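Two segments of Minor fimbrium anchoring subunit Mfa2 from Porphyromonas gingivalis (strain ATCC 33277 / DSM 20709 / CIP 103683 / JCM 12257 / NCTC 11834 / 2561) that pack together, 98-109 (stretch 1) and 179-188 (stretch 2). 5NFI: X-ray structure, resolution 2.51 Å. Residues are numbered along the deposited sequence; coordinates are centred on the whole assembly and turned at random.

Stretch 1 (98-109) KQDGKWATNIDG
Stretch 2 179-188: ADSTYYPGET

Three hydrogen bonds join the two stretches. The shortest runs from Thr 182 OG1 to Gln 99 OE1, 2.5 Å; Gln 99 points its CA-to-CB bond toward stretch 2 and extends its side chain (chi1 m, chi2 t), while Thr 182 is in rotamer m. The amide group serves both stretches, since Gln 99 NE2 also donates to Gly 101 O at 2.8 Å.

The other two are backbone bonds of a single beta bridge. Tyr 183 N donates to Lys 102 O at 2.7 Å (163° at the hydrogen), and Ala 104 N donates to Tyr 183 O at 2.8 Å (174°). Tyr 183 thus bonds to the residues flanking Trp 103, a parallel arrangement: CA atoms pair Lys 102 with Thr 182 (5.2 Å), Trp 103 with Tyr 183 (4.8 Å) and Ala 104 with Tyr 184 (5.3 Å), both numberings rising together. Trp 103 (phi/psi -100/123) and Tyr 183 (-86/137) are extended.

Stretch 1 reaches this register through a hairpin. A type II' turn spans Asp 100 to Trp 103, with Gly 101 at 75/-127, a positive phi that favours glycine, and Lys 102 at -102/15. Asp 100 N to Trp 103 O (2.7 Å) and Thr 105 N to Lys 98 O (2.9 Å) tie its arms together.

Packing begins at the bridge. Trp 103 directs CA-to-CB away, but with chi1 m and chi2 97° its large indole returns to cover Tyr 183: Tyr 183 CB lies 3.6 Å from the centroid of the six-membered ring of Trp 103, over its face. The Tyr 183 ring (chi1 m, chi2 86°) meets that ring obliquely, centroids 5.4 Å apart and planes at 44°. Lys 102 is exposed and its CA-to-CB bond points sideways, yet the end of its long side chain comes nearer to stretch 2: CE lies 3.0 Å from Ser 181 O, and NZ 3.8 Å from Ser 181 CB.

Ala 104 is buried and points toward stretch 2. Its small methyl fits close to its neighbours: CB is 3.5 Å from Thr 182 CG2 and 3.7 Å from Tyr 184 CD2. Tyr 184 (chi1 m, chi2 87°) is also buried; its hydroxyl is hydrogen-bonded elsewhere in the structure, while Ile 107 (chi1 p, chi2 t) brings CD1 to 4.4 Å from Tyr 184 CE2. Pro 185, its ring C-gamma exo, offers a compact apolar surface: CG lies 3.3 Å from Ala 104 O and 3.8 Å from Asn 106 CA. Together the stretches bury 649 Å², both sides summed.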

ATOM      1  N   LYS A  98       5.776   5.495  10.155  1.00 50.14           N
ATOM      2  CA  LYS A  98       6.118   5.880  11.521  1.00 52.31           C
ATOM      3  C   LYS A  98       5.359   4.999  12.480  1.00 53.96           C
ATOM      4  O   LYS A  98       4.190   4.690  12.265  1.00 53.03           O
ATOM      5  CB  LYS A  98       5.818   7.355  11.796  1.00 51.90           C
ATOM      6  CG  LYS A  98       7.028   8.234  11.616  1.00 52.70           C
ATOM      7  CD  LYS A  98       6.644   9.686  11.562  1.00 53.39           C
ATOM      8  CE  LYS A  98       7.818  10.552  11.131  1.00 54.41           C
ATOM      9  NZ  LYS A  98       7.460  11.999  11.160  1.00 55.57           N
ATOM     10  N   GLN A  99       6.031   4.588  13.543  1.00 56.68           N
ATOM     11  CA  GLN A  99       5.390   3.715  14.508  1.00 58.58           C
ATOM     12  C   GLN A  99       5.635   4.138  15.930  1.00 61.71           C
ATOM     13  O   GLN A  99       6.553   4.894  16.218  1.00 62.39           O
ATOM     14  CB  GLN A  99       5.870   2.278  14.341  1.00 58.56           C
ATOM     15  CG  GLN A  99       5.425   1.594  13.078  1.00 57.03           C
ATOM     16  CD  GLN A  99       5.814   0.144  13.094  1.00 57.51           C
ATOM     17  OE1 GLN A  99       5.813  -0.515  12.064  1.00 57.37           O
ATOM     18  NE2 GLN A  99       6.152  -0.368  14.279  1.00 58.78           N
ATOM     19  N   ASP A 100       4.800   3.611  16.817  1.00 63.66           N
ATOM     20  CA  ASP A 100       4.966   3.765  18.247  1.00 65.81           C
ATOM     21  C   ASP A 100       4.966   2.389  18.876  1.00 67.04           C
ATOM     22  O   ASP A 100       3.913   1.850  19.205  1.00 66.68           O
ATOM     23  CB  ASP A 100       3.853   4.615  18.818  1.00 66.75           C
ATOM     24  CG  ASP A 100       3.788   4.527  20.301  1.00 69.17           C
ATOM     25  OD1 ASP A 100       4.864   4.531  20.934  1.00 70.95           O
ATOM     26  OD2 ASP A 100       2.666   4.414  20.834  1.00 69.66           O
ATOM     27  N   GLY A 101       6.146   1.808  19.032  1.00 67.85           N
ATOM     28  CA  GLY A 101       6.235   0.390  19.324  1.00 68.58           C
ATOM     29  C   GLY A 101       5.940  -0.359  18.042  1.00 67.75           C
ATOM     30  O   GLY A 101       6.550  -0.089  17.008  1.00 68.43           O
ATOM     31  N   LYS A 102       4.997  -1.290  18.086  1.00 66.48           N
ATOM     32  CA  LYS A 102       4.598  -1.974  16.859  1.00 64.07           C
ATOM     33  C   LYS A 102       3.289  -1.422  16.329  1.00 60.26           C
ATOM     34  O   LYS A 102       2.649  -2.044  15.485  1.00 59.93           O
ATOM     35  CB  LYS A 102       4.478  -3.483  17.065  1.00 65.87           C
ATOM     36  CG  LYS A 102       5.828  -4.116  17.351  1.00 69.12           C
ATOM     37  CD  LYS A 102       5.908  -5.623  17.054  1.00 71.57           C
ATOM     38  CE  LYS A 102       5.001  -6.118  15.958  1.00 72.40           C
ATOM     39  NZ  LYS A 102       5.484  -7.470  15.526  1.00 73.71           N
ATOM     40  N   TRP A 103       2.889  -0.258  16.830  1.00 57.16           N
ATOM     41  CA  TRP A 103       1.663   0.367  16.366  1.00 54.05           C
ATOM     42  C   TRP A 103       1.955   1.468  15.347  1.00 52.48           C
ATOM     43  O   TRP A 103       2.692   2.410  15.613  1.00 53.24           O
ATOM     44  CB  TRP A 103       0.861   0.920  17.548  1.00 54.05           C
ATOM     45  CG  TRP A 103       0.184  -0.170  18.384  1.00 54.36           C
ATOM     46  CD1 TRP A 103       0.651  -0.723  19.543  1.00 55.40           C
ATOM     47  CD2 TRP A 103      -1.053  -0.836  18.094  1.00 52.97           C
ATOM     48  NE1 TRP A 103      -0.219  -1.685  19.992  1.00 55.48           N
ATOM     49  CE2 TRP A 103      -1.272  -1.778  19.127  1.00 53.89           C
ATOM     50  CE3 TRP A 103      -1.993  -0.730  17.063  1.00 51.48           C
ATOM     51  CZ2 TRP A 103      -2.399  -2.606  19.166  1.00 53.30           C
ATOM     52  CZ3 TRP A 103      -3.108  -1.545  17.094  1.00 51.47           C
ATOM     53  CH2 TRP A 103      -3.307  -2.477  18.149  1.00 52.35           C
ATOM     54  N   ALA A 104       1.371   1.324  14.173  1.00 49.88           N
ATOM     55  CA  ALA A 104       1.471   2.314  13.123  1.00 48.04           C
ATOM     56  C   ALA A 104       0.826   3.645  13.514  1.00 47.78           C
ATOM     57  O   ALA A 104      -0.179   3.651  14.228  1.00 47.89           O
ATOM     58  CB  ALA A 104       0.817   1.776  11.854  1.00 46.60           C
ATOM     59  N   THR A 105       1.386   4.764  13.032  1.00 46.72           N
ATOM     60  CA  THR A 105       0.690   6.037  13.109  1.00 46.02           C
ATOM     61  C   THR A 105      -0.607   5.904  12.326  1.00 45.93           C
ATOM     62  O   THR A 105      -0.679   5.168  11.339  1.00 45.25           O
ATOM     63  CB  THR A 105       1.524   7.203  12.544  1.00 46.21           C
ATOM     64  OG1 THR A 105       0.805   8.439  12.698  1.00 46.68           O
ATOM     65  CG2 THR A 105       1.808   6.990  11.085  1.00 45.23           C
ATOM     66  N   ASN A 106      -1.651   6.587  12.766  1.00 46.94           N
ATOM     67  CA  ASN A 106      -2.930   6.449  12.087  1.00 47.37           C
ATOM     68  C   ASN A 106      -2.918   7.118  10.725  1.00 48.27           C
ATOM     69  O   ASN A 106      -2.771   8.340  10.645  1.00 49.40           O
ATOM     70  CB  ASN A 106      -4.040   7.044  12.927  1.00 47.56           C
ATOM     71  CG  ASN A 106      -5.360   7.033  12.218  1.00 48.26           C
ATOM     72  OD1 ASN A 106      -5.628   6.171  11.387  1.00 47.36           O
ATOM     73  ND2 ASN A 106      -6.197   8.009  12.529  1.00 50.31           N
ATOM     74  N   ILE A 107      -3.096   6.335   9.663  1.00 47.89           N
ATOM     75  CA  ILE A 107      -3.030   6.897   8.329  1.00 48.49           C
ATOM     76  C   ILE A 107      -4.369   6.878   7.595  1.00 49.50           C
ATOM     77  O   ILE A 107      -4.403   6.986   6.365  1.00 49.27           O
ATOM     78  CB  ILE A 107      -1.962   6.177   7.456  1.00 56.42           C
ATOM     79  CG1 ILE A 107      -2.368   4.731   7.157  1.00 41.50           C
ATOM     80  CG2 ILE A 107      -0.549   6.322   8.075  1.00 41.89           C
ATOM     81  CD1 ILE A 107      -1.349   3.978   6.381  1.00 41.32           C
ATOM     82  N   ASP A 108      -5.469   6.780   8.343  1.00 50.44           N
ATOM     83  CA  ASP A 108      -6.796   6.896   7.726  1.00 50.29           C
ATOM     84  C   ASP A 108      -6.841   8.194   6.953  1.00 48.57           C
ATOM     85  O   ASP A 108      -6.269   9.184   7.373  1.00 47.75           O
ATOM     86  CB  ASP A 108      -7.952   6.885   8.747  1.00 51.59           C
ATOM     87  CG  ASP A 108      -7.949   5.657   9.648  1.00 53.04           C
ATOM     88  OD1 ASP A 108      -7.551   4.551   9.197  1.00 53.68           O
ATOM     89  OD2 ASP A 108      -8.348   5.805  10.829  1.00 53.40           O
ATOM     90  N   GLY A 109      -7.530   8.176   5.820  1.00 49.01           N
ATOM     91  CA  GLY A 109      -7.762   9.375   5.051  1.00 49.82           C
ATOM     92  C   GLY A 109      -6.571   9.794   4.213  1.00 50.41           C
ATOM     93  O   GLY A 109      -6.575  10.884   3.661  1.00 52.17           O
ATOM     94  N   ALA A 179      10.537  -6.391   7.243  1.00 67.83           N
ATOM     95  CA  ALA A 179      10.431  -5.705   8.530  1.00 68.11           C
ATOM     96  C   ALA A 179       9.608  -6.530   9.532  1.00 68.64           C
ATOM     97  O   ALA A 179       8.955  -7.500   9.155  1.00 68.94           O
ATOM     98  CB  ALA A 179       9.811  -4.328   8.340  1.00 66.68           C
ATOM     99  N   ASP A 180       9.643  -6.148  10.806  1.00 68.29           N
ATOM    100  CA  ASP A 180       8.713  -6.694  11.783  1.00 67.54           C
ATOM    101  C   ASP A 180       7.304  -6.301  11.413  1.00 64.73           C
ATOM    102  O   ASP A 180       7.094  -5.316  10.715  1.00 63.66           O
ATOM    103  CB  ASP A 180       9.013  -6.195  13.186  1.00 68.61           C
ATOM    104  CG  ASP A 180      10.244  -6.812  13.756  1.00 71.74           C
ATOM    105  OD1 ASP A 180      10.814  -7.691  13.074  1.00 72.91           O
ATOM    106  OD2 ASP A 180      10.622  -6.439  14.891  1.00 73.15           O
ATOM    107  N   SER A 181       6.333  -7.058  11.896  1.00 63.87           N
ATOM    108  CA  SER A 181       4.952  -6.751  11.598  1.00 62.16           C
ATOM    109  C   SER A 181       4.566  -5.443  12.233  1.00 60.34           C
ATOM    110  O   SER A 181       5.219  -4.981  13.147  1.00 60.60           O
ATOM    111  CB  SER A 181       4.021  -7.871  12.076  1.00 63.07           C
ATOM    112  OG  SER A 181       3.789  -8.789  11.019  1.00 63.39           O
ATOM    113  N   THR A 182       3.496  -4.853  11.732  1.00 56.78           N
ATOM    114  CA  THR A 182       3.028  -3.567  12.195  1.00 54.64           C
ATOM    115  C   THR A 182       1.548  -3.669  12.478  1.00 55.35           C
ATOM    116  O   THR A 182       0.771  -4.118  11.632  1.00 54.52           O
ATOM    117  CB  THR A 182       3.263  -2.459  11.148  1.00 52.03           C
ATOM    118  OG1 THR A 182       4.657  -2.362  10.838  1.00 51.08           O
ATOM    119  CG2 THR A 182       2.772  -1.134  11.660  1.00 50.50           C
ATOM    120  N   TYR A 183       1.143  -3.257  13.665  1.00 55.96           N
ATOM    121  CA  TYR A 183      -0.268  -3.251  13.968  1.00 56.97           C
ATOM    122  C   TYR A 183      -0.867  -1.944  13.483  1.00 56.34           C
ATOM    123  O   TYR A 183      -0.268  -0.892  13.657  1.00 54.62           O
ATOM    124  CB  TYR A 183      -0.497  -3.470  15.467  1.00 58.41           C
ATOM    125  CG  TYR A 183      -0.364  -4.920  15.834  1.00 60.81           C
ATOM    126  CD1 TYR A 183       0.873  -5.477  16.125  1.00 62.43           C
ATOM    127  CD2 TYR A 183      -1.479  -5.756  15.846  1.00 61.87           C
ATOM    128  CE1 TYR A 183       0.994  -6.826  16.444  1.00 64.24           C
ATOM    129  CE2 TYR A 183      -1.372  -7.103  16.164  1.00 63.33           C
ATOM    130  CZ  TYR A 183      -0.135  -7.632  16.457  1.00 64.84           C
ATOM    131  OH  TYR A 183      -0.037  -8.973  16.762  1.00 67.05           O
ATOM    132  N   TYR A 184      -2.039  -2.016  12.855  1.00 52.22           N
ATOM    133  CA  TYR A 184      -2.721  -0.799  12.403  1.00 54.31           C
ATOM    134  C   TYR A 184      -3.917  -0.419  13.282  1.00 58.89           C
ATOM    135  O   TYR A 184      -4.717  -1.282  13.671  1.00 57.20           O
ATOM    136  CB  TYR A 184      -3.163  -0.949  10.947  1.00 51.47           C
ATOM    137  CG  TYR A 184      -1.992  -0.927  10.006  1.00 50.02           C
ATOM    138  CD1 TYR A 184      -1.303  -2.091   9.705  1.00 49.54           C
ATOM    139  CD2 TYR A 184      -1.551   0.266   9.442  1.00 49.62           C
ATOM    140  CE1 TYR A 184      -0.227  -2.075   8.857  1.00 49.79           C
ATOM    141  CE2 TYR A 184      -0.478   0.292   8.593  1.00 49.52           C
ATOM    142  CZ  TYR A 184       0.181  -0.879   8.299  1.00 49.69           C
ATOM    143  OH  TYR A 184       1.262  -0.856   7.452  1.00 50.16           O
ATOM    144  N   PRO A 185      -4.036   0.890  13.583  1.00 64.86           N
ATOM    145  CA  PRO A 185      -5.004   1.461  14.522  1.00 68.89           C
ATOM    146  C   PRO A 185      -6.438   1.196  14.106  1.00 73.62           C
ATOM    147  O   PRO A 185      -6.940   1.820  13.176  1.00 74.16           O
ATOM    148  CB  PRO A 185      -4.702   2.957  14.476  1.00 69.30           C
ATOM    149  CG  PRO A 185      -3.360   3.073  13.867  1.00 68.71           C
ATOM    150  CD  PRO A 185      -3.246   1.939  12.924  1.00 66.61           C
ATOM    151  N   GLY A 186      -7.092   0.280  14.812  1.00 77.74           N
ATOM    152  CA  GLY A 186      -8.453  -0.095  14.491  1.00 82.40           C
ATOM    153  C   GLY A 186      -9.499   0.697  15.241  1.00 89.39           C
ATOM    154  O   GLY A 186      -9.902   0.326  16.344  1.00 89.43           O
ATOM    155  N   GLU A 187      -9.946   1.792  14.641  1.00 90.61           N
ATOM    156  CA  GLU A 187     -11.005   2.584  15.240  1.00 92.58           C
ATOM    157  C   GLU A 187     -12.335   1.842  15.088  1.00 90.39           C
ATOM    158  O   GLU A 187     -12.636   1.284  14.024  1.00 89.88           O
ATOM    159  CB  GLU A 187     -11.042   3.981  14.623  1.00 96.99           C
ATOM    160  CG  GLU A 187      -9.756   4.755  14.907  1.00101.23           C
ATOM    161  CD  GLU A 187      -9.445   4.876  16.405  1.00102.00           C
ATOM    162  OE1 GLU A 187     -10.367   5.195  17.192  1.00103.35           O
ATOM    163  OE2 GLU A 187      -8.278   4.630  16.797  1.00101.46           O
ATOM    164  N   THR A 188     -13.114   1.847  16.171  1.00 88.41           N
ATOM    165  CA  THR A 188     -14.186   0.875  16.397  1.00 85.46           C
ATOM    166  C   THR A 188     -15.568   1.498  16.657  1.00 83.43           C
ATOM    167  O   THR A 188     -15.688   2.611  17.172  1.00 84.52           O
ATOM    168  CB  THR A 188     -13.787  -0.061  17.589  1.00 55.11           C
ATOM    169  OG1 THR A 188     -12.926  -1.101  17.108  1.00 54.39           O
ATOM    170  CG2 THR A 188     -14.979  -0.671  18.288  1.00 55.46           C
TER